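Local coordinates for mannan endo-1,4-beta-mannosidase (Bacillus subtilis, PDB 3CBW), which hydrolyses internal beta-1,4-mannosidic linkages in mannan, galactomannan and glucomannan, and takes part in the degradation of glucomannan, at residues R196-L199 with Y200-Y204; N259-D262 with Q263-L267; G47-S50 with H51-S55; G158-E161 with L162-Q165. The protein carries 3 engineered substitutions. All blocks are in the same frame, centred on the assembly; numbering follows the deposited sequence.

Contact 1 of 4, residues R196-L199 with Y200-Y204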
# COMPACT_ATOMS: atom_id res chain seq x y z
N ARG A 196 -7.29 -20.75 -6.73
CA ARG A 196 -6.93 -19.70 -5.77
C ARG A 196 -6.74 -18.35 -6.45
O ARG A 196 -7.18 -17.32 -5.93
CB ARG A 196 -5.70 -20.10 -4.95
CG ARG A 196 -5.23 -19.05 -3.93
CD ARG A 196 -6.29 -18.68 -2.90
NE ARG A 196 -6.87 -19.86 -2.23
CZ ARG A 196 -6.65 -20.22 -0.97
NH1 ARG A 196 -5.84 -19.51 -0.17
NH2 ARG A 196 -7.26 -21.30 -0.50
N ILE A 197 -6.08 -18.34 -7.61
CA ILE A 197 -5.86 -17.11 -8.36
C ILE A 197 -7.22 -16.49 -8.73
O ILE A 197 -7.42 -15.28 -8.56
CB ILE A 197 -4.98 -17.39 -9.61
CG1 ILE A 197 -3.55 -17.69 -9.18
CG2 ILE A 197 -5.05 -16.24 -10.62
CD1 ILE A 197 -2.70 -18.39 -10.23
N SER A 198 -8.16 -17.31 -9.20
CA SER A 198 -9.50 -16.82 -9.55
C SER A 198 -10.23 -16.26 -8.34
O SER A 198 -10.85 -15.19 -8.39
CB SER A 198 -10.32 -17.95 -10.17
OG SER A 198 -11.62 -17.48 -10.45
N LEU A 199 -10.16 -17.00 -7.23
CA LEU A 199 -10.83 -16.57 -6.00
C LEU A 199 -10.24 -15.27 -5.45
O LEU A 199 -10.97 -14.42 -4.94
CB LEU A 199 -10.79 -17.68 -4.95
CG LEU A 199 -11.54 -18.97 -5.31
CD1 LEU A 199 -11.24 -20.06 -4.27
CD2 LEU A 199 -13.05 -18.75 -5.43
N TYR A 200 -8.92 -15.13 -5.54
CA TYR A 200 -8.29 -13.89 -5.12
C TYR A 200 -8.86 -12.70 -5.90
O TYR A 200 -9.21 -11.66 -5.32
CB TYR A 200 -6.77 -13.92 -5.28
CG TYR A 200 -6.20 -12.55 -4.98
CD1 TYR A 200 -5.92 -12.19 -3.66
CD2 TYR A 200 -6.04 -11.59 -5.98
CE1 TYR A 200 -5.45 -10.91 -3.35
CE2 TYR A 200 -5.58 -10.32 -5.68
CZ TYR A 200 -5.29 -9.99 -4.36
OH TYR A 200 -4.82 -8.73 -4.09
N LYS A 201 -8.92 -12.84 -7.22
CA LYS A 201 -9.45 -11.76 -8.05
C LYS A 201 -10.87 -11.42 -7.64
O LYS A 201 -11.22 -10.24 -7.57
CB LYS A 201 -9.36 -12.10 -9.54
CG LYS A 201 -7.95 -12.20 -10.07
CD LYS A 201 -7.99 -12.61 -11.51
CE LYS A 201 -6.65 -13.08 -12.00
NZ LYS A 201 -6.82 -13.80 -13.28
N GLN A 202 -11.68 -12.44 -7.36
CA GLN A 202 -13.04 -12.23 -6.88
C GLN A 202 -13.06 -11.47 -5.57
O GLN A 202 -13.88 -10.57 -5.38
CB GLN A 202 -13.76 -13.56 -6.75
CG GLN A 202 -14.02 -14.22 -8.09
CD GLN A 202 -14.59 -15.62 -7.94
OE1 GLN A 202 -15.60 -15.81 -7.27
NE2 GLN A 202 -13.94 -16.60 -8.54
N LEU A 203 -12.15 -11.80 -4.66
CA LEU A 203 -12.10 -11.13 -3.37
C LEU A 203 -11.68 -9.66 -3.50
O LEU A 203 -12.26 -8.78 -2.86
CB LEU A 203 -11.15 -11.89 -2.42
CG LEU A 203 -11.02 -11.32 -1.00
CD1 LEU A 203 -12.35 -11.36 -0.24
CD2 LEU A 203 -9.95 -12.08 -0.24
N TYR A 204 -10.68 -9.40 -4.34
CA TYR A 204 -10.25 -8.04 -4.56
C TYR A 204 -11.42 -7.23 -5.14
O TYR A 204 -11.70 -6.12 -4.67
CB TYR A 204 -9.04 -8.03 -5.50
CG TYR A 204 -8.44 -6.66 -5.68
CD1 TYR A 204 -7.20 -6.34 -5.13
CD2 TYR A 204 -9.11 -5.70 -6.43
CE1 TYR A 204 -6.66 -5.06 -5.34
CE2 TYR A 204 -8.60 -4.46 -6.62
CZ TYR A 204 -7.39 -4.13 -6.07
OH TYR A 204 -6.91 -2.88 -6.34
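Q202 reaches back one helical turn to S198 and meets it with both its backbone and its side-chain amide. NE2 of Q202 gives a hydrogen bond to OG of S198 at 3.1 Å; the hydroxyl oxygen lies in the plane of the amide, but the N-H is bent to 139°. The same NE2 makes a weak second bond to the carbonyl O of S198, 3.4 Å away, so that oxygen, which already takes the Q202 backbone N at 3.1 Å, is approached twice by one residue. With S198 OG trans to the backbone nitrogen (chi1 177°), the hydroxyl stands on the side of the carbonyl, where the extended Q202 chain can find it. Beside this polar pair, CD2 of L199 touches Q202 NE2 at 3.9 Å. On the neighbouring flank I197 and K201 run side by side in the same direction, CG2 of I197 against CE of K201 at 3.8 Å. Between these side chains, backbone bonds from Y200 N to R196 O (2.8 Å) and from L203 N to L199 O (2.9 Å) are the i to i+4 bonds of the helix. Other side chains are held from outside: the R196 guanidinium bonds N131 OD1 and the carbonyls of G185 and I129, and Y200 OH bonds L174 O while its ring meets F236 edge-to-face. The Y200 side chain comes within about 7 Å of that of H175, which probably positions the nucleophile. This is a stretch of helix 194-214 in a TIM barrel, with S198, K201 and Q202 toward solvent and L199 and L203 packed on Y134 of helix 131-138.

Contact 2 of 4, residues N259-D262 with Q263-L267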
# COMPACT_ATOMS: atom_id res chain seq x y z
N ASN A 259 12.93 -8.82 -8.57
CA ASN A 259 12.18 -9.35 -9.70
C ASN A 259 10.77 -8.77 -9.73
O ASN A 259 10.12 -8.67 -8.68
CB ASN A 259 12.14 -10.88 -9.56
CG ASN A 259 11.40 -11.57 -10.69
OD1 ASN A 259 10.16 -11.55 -10.74
ND2 ASN A 259 12.14 -12.22 -11.58
N GLY A 260 10.30 -8.40 -10.92
CA GLY A 260 8.88 -8.08 -11.10
C GLY A 260 8.58 -6.74 -11.73
O GLY A 260 7.45 -6.49 -12.16
N TYR A 261 9.58 -5.87 -11.79
CA TYR A 261 9.40 -4.52 -12.32
C TYR A 261 8.97 -4.54 -13.79
O TYR A 261 8.05 -3.82 -14.17
CB TYR A 261 10.69 -3.73 -12.13
CG TYR A 261 10.75 -2.40 -12.84
CD1 TYR A 261 10.26 -1.25 -12.23
CD2 TYR A 261 11.33 -2.30 -14.10
CE1 TYR A 261 10.34 -0.03 -12.87
CE2 TYR A 261 11.39 -1.08 -14.76
CZ TYR A 261 10.90 0.05 -14.13
OH TYR A 261 10.98 1.26 -14.74
N ASP A 262 9.63 -5.34 -14.61
CA ASP A 262 9.29 -5.40 -16.03
C ASP A 262 7.85 -5.87 -16.23
O ASP A 262 7.10 -5.24 -16.98
CB ASP A 262 10.23 -6.35 -16.78
CG ASP A 262 11.63 -5.79 -16.93
OD1 ASP A 262 11.81 -4.56 -16.84
OD2 ASP A 262 12.56 -6.60 -17.18
N GLN A 263 7.49 -6.96 -15.56
CA GLN A 263 6.14 -7.56 -15.61
C GLN A 263 5.04 -6.59 -15.18
O GLN A 263 3.97 -6.52 -15.79
CB GLN A 263 6.04 -8.81 -14.71
CG GLN A 263 6.99 -9.97 -14.98
CD GLN A 263 8.20 -9.96 -14.07
OE1 GLN A 263 9.08 -9.08 -14.18
NE2 GLN A 263 8.27 -10.92 -13.15
N LEU A 264 5.29 -5.84 -14.11
CA LEU A 264 4.27 -4.94 -13.57
C LEU A 264 4.15 -3.64 -14.36
O LEU A 264 3.05 -3.20 -14.66
CB LEU A 264 4.49 -4.69 -12.07
CG LEU A 264 4.24 -5.94 -11.22
CD1 LEU A 264 4.67 -5.66 -9.81
CD2 LEU A 264 2.77 -6.38 -11.26
N THR A 265 5.28 -3.04 -14.73
CA THR A 265 5.22 -1.83 -15.55
C THR A 265 4.54 -2.10 -16.90
O THR A 265 3.90 -1.22 -17.46
CB THR A 265 6.60 -1.17 -15.78
OG1 THR A 265 7.49 -2.13 -16.36
CG2 THR A 265 7.18 -0.65 -14.47
N ALA A 266 4.64 -3.34 -17.38
CA ALA A 266 4.02 -3.75 -18.65
C ALA A 266 2.48 -3.67 -18.61
O ALA A 266 1.82 -3.63 -19.66
CB ALA A 266 4.46 -5.15 -19.02
N LEU A 267 1.91 -3.64 -17.40
CA LEU A 267 0.46 -3.52 -17.24
C LEU A 267 -0.05 -2.10 -17.53
O LEU A 267 -1.25 -1.84 -17.49
CB LEU A 267 0.06 -3.97 -15.83
CG LEU A 267 0.34 -5.45 -15.54
CD1 LEU A 267 -0.00 -5.79 -14.08
CD2 LEU A 267 -0.42 -6.37 -16.50
O HOH W 1 11.84 -9.28 -13.37
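Q263 folds back over G260 and ends against N259. Its CB sits 3.7 Å from G260 O; beyond CG the chain bends (chi2 98°), which brings the amide over the glycine instead of out along the helix. CD then lies 3.6 Å from G260 CA, and OE1 comes closer still, 3.2 Å from the same CA. OE1 also accepts from a water that in turn accepts the N-H of G260, so the N-H of the N-cap residue is linked to the glutamine through a water. At the other branch NE2 donates to OD1 of N259 over 3.1 Å, a fairly straight bond (157°) lying in the plane of the Q263 amide; the two side-chain amides stand nearly perpendicular, 84° apart. N259 OD1 also accepts from K233 NZ, its strongest polar partner. G260 is the N-cap of the short helix 261-265, and its positive phi is one at which a side chain would jam against the preceding carbonyl. The helix is the crossover of a beta-alpha-beta unit in the TIM barrel, linking strand 245-252 to strand 271-278, and L264 turns its side chain onto V246 and L248 of the first strand and F271 of the second. One turn after Y261, T265 lays its methyl CG2 over one face of the Y261 ring, offset toward the rim and 3.8 Å from the centroid, in a CH-pi contact. Its OG1 is 2.8 Å from Y261 O and has D262 O as a rival acceptor for its one proton. The Y261 hydroxyl bonds K300 N, and the ring meets F271 edge-to-face.

Contact 3 of 4, residues G47-S50 with H51-S55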
# COMPACT_ATOMS: atom_id res chain seq x y z
N GLY A 47 3.92 4.09 9.46
CA GLY A 47 3.82 4.67 10.79
C GLY A 47 3.38 3.71 11.87
O GLY A 47 3.53 4.02 13.05
N GLY A 48 2.80 2.57 11.47
CA GLY A 48 2.39 1.54 12.42
C GLY A 48 0.93 1.13 12.30
O GLY A 48 0.21 1.59 11.40
N TYR A 49 0.52 0.28 13.22
CA TYR A 49 -0.84 -0.26 13.29
C TYR A 49 -1.69 0.59 14.21
O TYR A 49 -1.28 0.91 15.34
CB TYR A 49 -0.82 -1.71 13.82
CG TYR A 49 -0.15 -2.65 12.86
CD1 TYR A 49 -0.89 -3.29 11.86
CD2 TYR A 49 1.23 -2.88 12.91
CE1 TYR A 49 -0.29 -4.14 10.94
CE2 TYR A 49 1.84 -3.72 11.98
CZ TYR A 49 1.07 -4.34 11.01
OH TYR A 49 1.67 -5.16 10.10
N SER A 50 -2.88 0.96 13.74
CA SER A 50 -3.73 1.89 14.49
C SER A 50 -3.99 1.42 15.93
O SER A 50 -4.24 0.23 16.17
CB SER A 50 -5.04 2.10 13.74
OG SER A 50 -5.75 3.22 14.25
N HIS A 51 -3.94 2.38 16.86
CA HIS A 51 -4.00 2.14 18.32
C HIS A 51 -3.26 0.87 18.75
O HIS A 51 -3.83 -0.04 19.35
CB HIS A 51 -5.42 2.14 18.85
CG HIS A 51 -5.48 2.29 20.34
ND1 HIS A 51 -5.77 1.25 21.19
CD2 HIS A 51 -5.21 3.36 21.13
CE1 HIS A 51 -5.71 1.68 22.44
NE2 HIS A 51 -5.36 2.95 22.43
N ASP A 52 -1.98 0.84 18.45
CA ASP A 52 -1.15 -0.31 18.77
C ASP A 52 0.28 0.18 18.66
O ASP A 52 0.98 0.32 19.68
CB ASP A 52 -1.44 -1.49 17.82
CG ASP A 52 -0.45 -2.63 17.99
OD1 ASP A 52 0.15 -2.78 19.08
OD2 ASP A 52 -0.25 -3.37 17.01
N THR A 53 0.72 0.46 17.43
CA THR A 53 2.06 1.00 17.22
C THR A 53 2.06 2.27 16.37
O THR A 53 3.09 2.93 16.27
CB THR A 53 2.99 -0.02 16.54
OG1 THR A 53 2.44 -0.40 15.27
CG2 THR A 53 3.20 -1.25 17.43
N PHE A 54 0.93 2.62 15.75
CA PHE A 54 0.90 3.82 14.92
C PHE A 54 1.21 5.06 15.75
O PHE A 54 0.65 5.25 16.83
CB PHE A 54 -0.44 4.05 14.23
CG PHE A 54 -0.43 5.26 13.36
CD1 PHE A 54 0.07 5.19 12.07
CD2 PHE A 54 -0.81 6.51 13.86
CE1 PHE A 54 0.13 6.32 11.27
CE2 PHE A 54 -0.75 7.65 13.07
CZ PHE A 54 -0.28 7.55 11.78
N SER A 55 2.09 5.91 15.22
CA SER A 55 2.33 7.20 15.83
C SER A 55 3.10 8.04 14.83
O SER A 55 3.43 7.57 13.74
CB SER A 55 3.15 7.05 17.10
OG SER A 55 4.46 6.66 16.78
O HOH W 2 5.51 5.56 14.37
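Y49 offers both its backbone N and its backbone O to the turn that follows. The N-H points almost straight (174°) at OG1 of T53, 2.9 Å away, with the hydroxyl set between backbone N and carbonyl carbon (chi1 59°) to receive it. Y49 O accepts twice: from T53 N at 2.9 Å, in the carbonyl plane, and from F54 N at 2.8 Å, well above that plane. G47 O is likewise shared, between S55 N at 3.2 Å, the CA-H of F54 and a water; the same water also donates to S55 O. S50 OG is met from outside by D92 and C95 N, and S55 OG caps A57 N at the start of helix 57-66. The F54 ring packs against the glycines, CD1 lying 3.6 Å from G47 C, while G48 O meets the ring edge in plane. A side chain on G47 or G48 would run into F54 or the T53-F54 peptide link. Were F54 replaced by alanine, a gap would probably open beside G47, G48 and C75 of strand 72-79. T53 OG1 also lies in plane at the edge of the Y49 ring, which meets the ring of H114, a probable substrate-binding residue, edge-to-face. The turn at the end of barrel strand 41-49 thus pairs Y49 N, Y49 O and G47 O within itself, while S50 OG and S55 OG find partners outside it, consistent with a well-ordered turn beside H114.

Contact 4 of 4, residues G158-E161 with L162-Q165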
# COMPACT_ATOMS: atom_id res chain seq x y z
N GLY A 158 -14.22 4.16 8.68
CA GLY A 158 -12.98 4.89 8.88
C GLY A 158 -12.59 5.68 7.64
O GLY A 158 -12.24 6.85 7.72
N LEU A 159 -12.67 5.04 6.48
CA LEU A 159 -12.29 5.72 5.23
C LEU A 159 -13.18 6.94 4.95
O LEU A 159 -12.71 7.97 4.44
CB LEU A 159 -12.27 4.75 4.05
CG LEU A 159 -11.22 3.63 4.16
CD1 LEU A 159 -11.40 2.63 3.05
CD2 LEU A 159 -9.82 4.18 4.16
N GLN A 160 -14.45 6.85 5.32
CA GLN A 160 -15.38 7.95 5.12
C GLN A 160 -14.92 9.22 5.83
O GLN A 160 -15.11 10.31 5.33
CB GLN A 160 -16.76 7.54 5.63
CG GLN A 160 -17.83 8.60 5.47
CD GLN A 160 -18.20 8.82 4.04
OE1 GLN A 160 -18.42 7.87 3.28
NE2 GLN A 160 -18.27 10.09 3.64
N GLU A 161 -14.31 9.05 7.01
CA GLU A 161 -13.83 10.21 7.76
C GLU A 161 -12.82 11.02 6.94
O GLU A 161 -12.85 12.25 6.91
CB GLU A 161 -13.23 9.77 9.09
CG GLU A 161 -12.85 10.96 9.95
CD GLU A 161 -12.24 10.58 11.28
OE1 GLU A 161 -12.01 9.37 11.55
OE2 GLU A 161 -11.98 11.52 12.05
N LEU A 162 -11.93 10.32 6.23
CA LEU A 162 -10.94 10.98 5.38
C LEU A 162 -11.61 11.60 4.15
O LEU A 162 -11.26 12.71 3.76
CB LEU A 162 -9.84 9.99 4.97
CG LEU A 162 -9.20 9.22 6.14
CD1 LEU A 162 -8.37 8.06 5.64
CD2 LEU A 162 -8.39 10.11 7.03
N GLU A 163 -12.58 10.90 3.57
CA GLU A 163 -13.28 11.41 2.40
C GLU A 163 -14.01 12.72 2.70
O GLU A 163 -14.08 13.60 1.84
CB GLU A 163 -14.27 10.37 1.90
CG GLU A 163 -14.84 10.71 0.55
CD GLU A 163 -15.99 9.84 0.16
OE1 GLU A 163 -16.52 9.13 1.04
OE2 GLU A 163 -16.33 9.85 -1.04
N ASN A 164 -14.52 12.85 3.92
CA ASN A 164 -15.25 14.06 4.34
C ASN A 164 -14.38 15.31 4.33
O ASN A 164 -14.90 16.44 4.26
CB ASN A 164 -15.86 13.87 5.72
CG ASN A 164 -17.04 12.91 5.71
OD1 ASN A 164 -17.59 12.60 4.66
ND2 ASN A 164 -17.43 12.44 6.89
N GLN A 165 -13.06 15.13 4.40
CA GLN A 165 -12.13 16.25 4.28
C GLN A 165 -11.43 16.27 2.92
O GLN A 165 -10.45 17.00 2.73
CB GLN A 165 -11.10 16.22 5.41
CG GLN A 165 -11.68 16.43 6.79
CD GLN A 165 -11.77 17.89 7.14
OE1 GLN A 165 -12.68 18.59 6.70
NE2 GLN A 165 -10.81 18.38 7.93
O HOH W 3 -18.69 7.83 0.83
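Three flat groups, the amides of Q160 and N164 and the carboxylate of E163, gather on the outer side of the helix. At the edge of the Q160 amide, NE2 donates to OD1 of N164 at 2.8 Å, with the acceptor close to the amide plane and the N-H...O angle 151°. Seen from the other partner, the donor stands above the plane of the N164 carbonyl, not on a lone pair; the two amide planes are 49° apart. The E163 carboxylate approaches the Q160 amide obliquely, its OE1 3.5 Å from Q160 CD; its other oxygen, OE2, bonds D218 N. Q160 CG lies trans to the backbone nitrogen, and a bend at chi2 (69°) swings the amide forward along the helix toward N164. Placing a leucine at Q160 would probably leave N164 OD1 without its N-H donor and set that side chain free to turn. The backbone is bonded here too: N164 N bonds Q160 O at 3.0 Å, and L159 O takes E163 N at 3.1 Å together with a weak bond from L162 N. On the inner side, L159 and L162 bring CD2 and CD1 to 4.4 Å, and both pack on Y77 of strand 72-79 and I111 of strand 108-114. E161 OE1 bonds N96 ND2, and L162 rests on the same asparagine and M100 of helix 96-104. Far from the annotated sites, this is the last part of helix 143-163 in a TIM barrel, just before strand 169-172, with leucines against the strands and the two glutamates bonded to neighbouring parts of the fold.

In the fold
Along the chain the order is contact 3, contact 4, contact 1, contact 2, all four local and all inside the GH26 catalytic region. Contact 3 lies at the end of barrel strand 41-49 and in the turn after it, contacts 4 and 1 belong to helices 143-163 and 194-214, which come before and after strand 169-172, and contact 2 is the short helix 261-265 between strands 245-252 and 271-278. Contacts 3 and 4 are the nearest pair by centre, about 18 Å, whereas contact 2 lies about 31 and 32 Å from them, across the centre of the chain. None touches another. They therefore sample separate parts of one TIM barrel, with contacts 3 and 1 nearest the probable substrate-binding and catalytic residues.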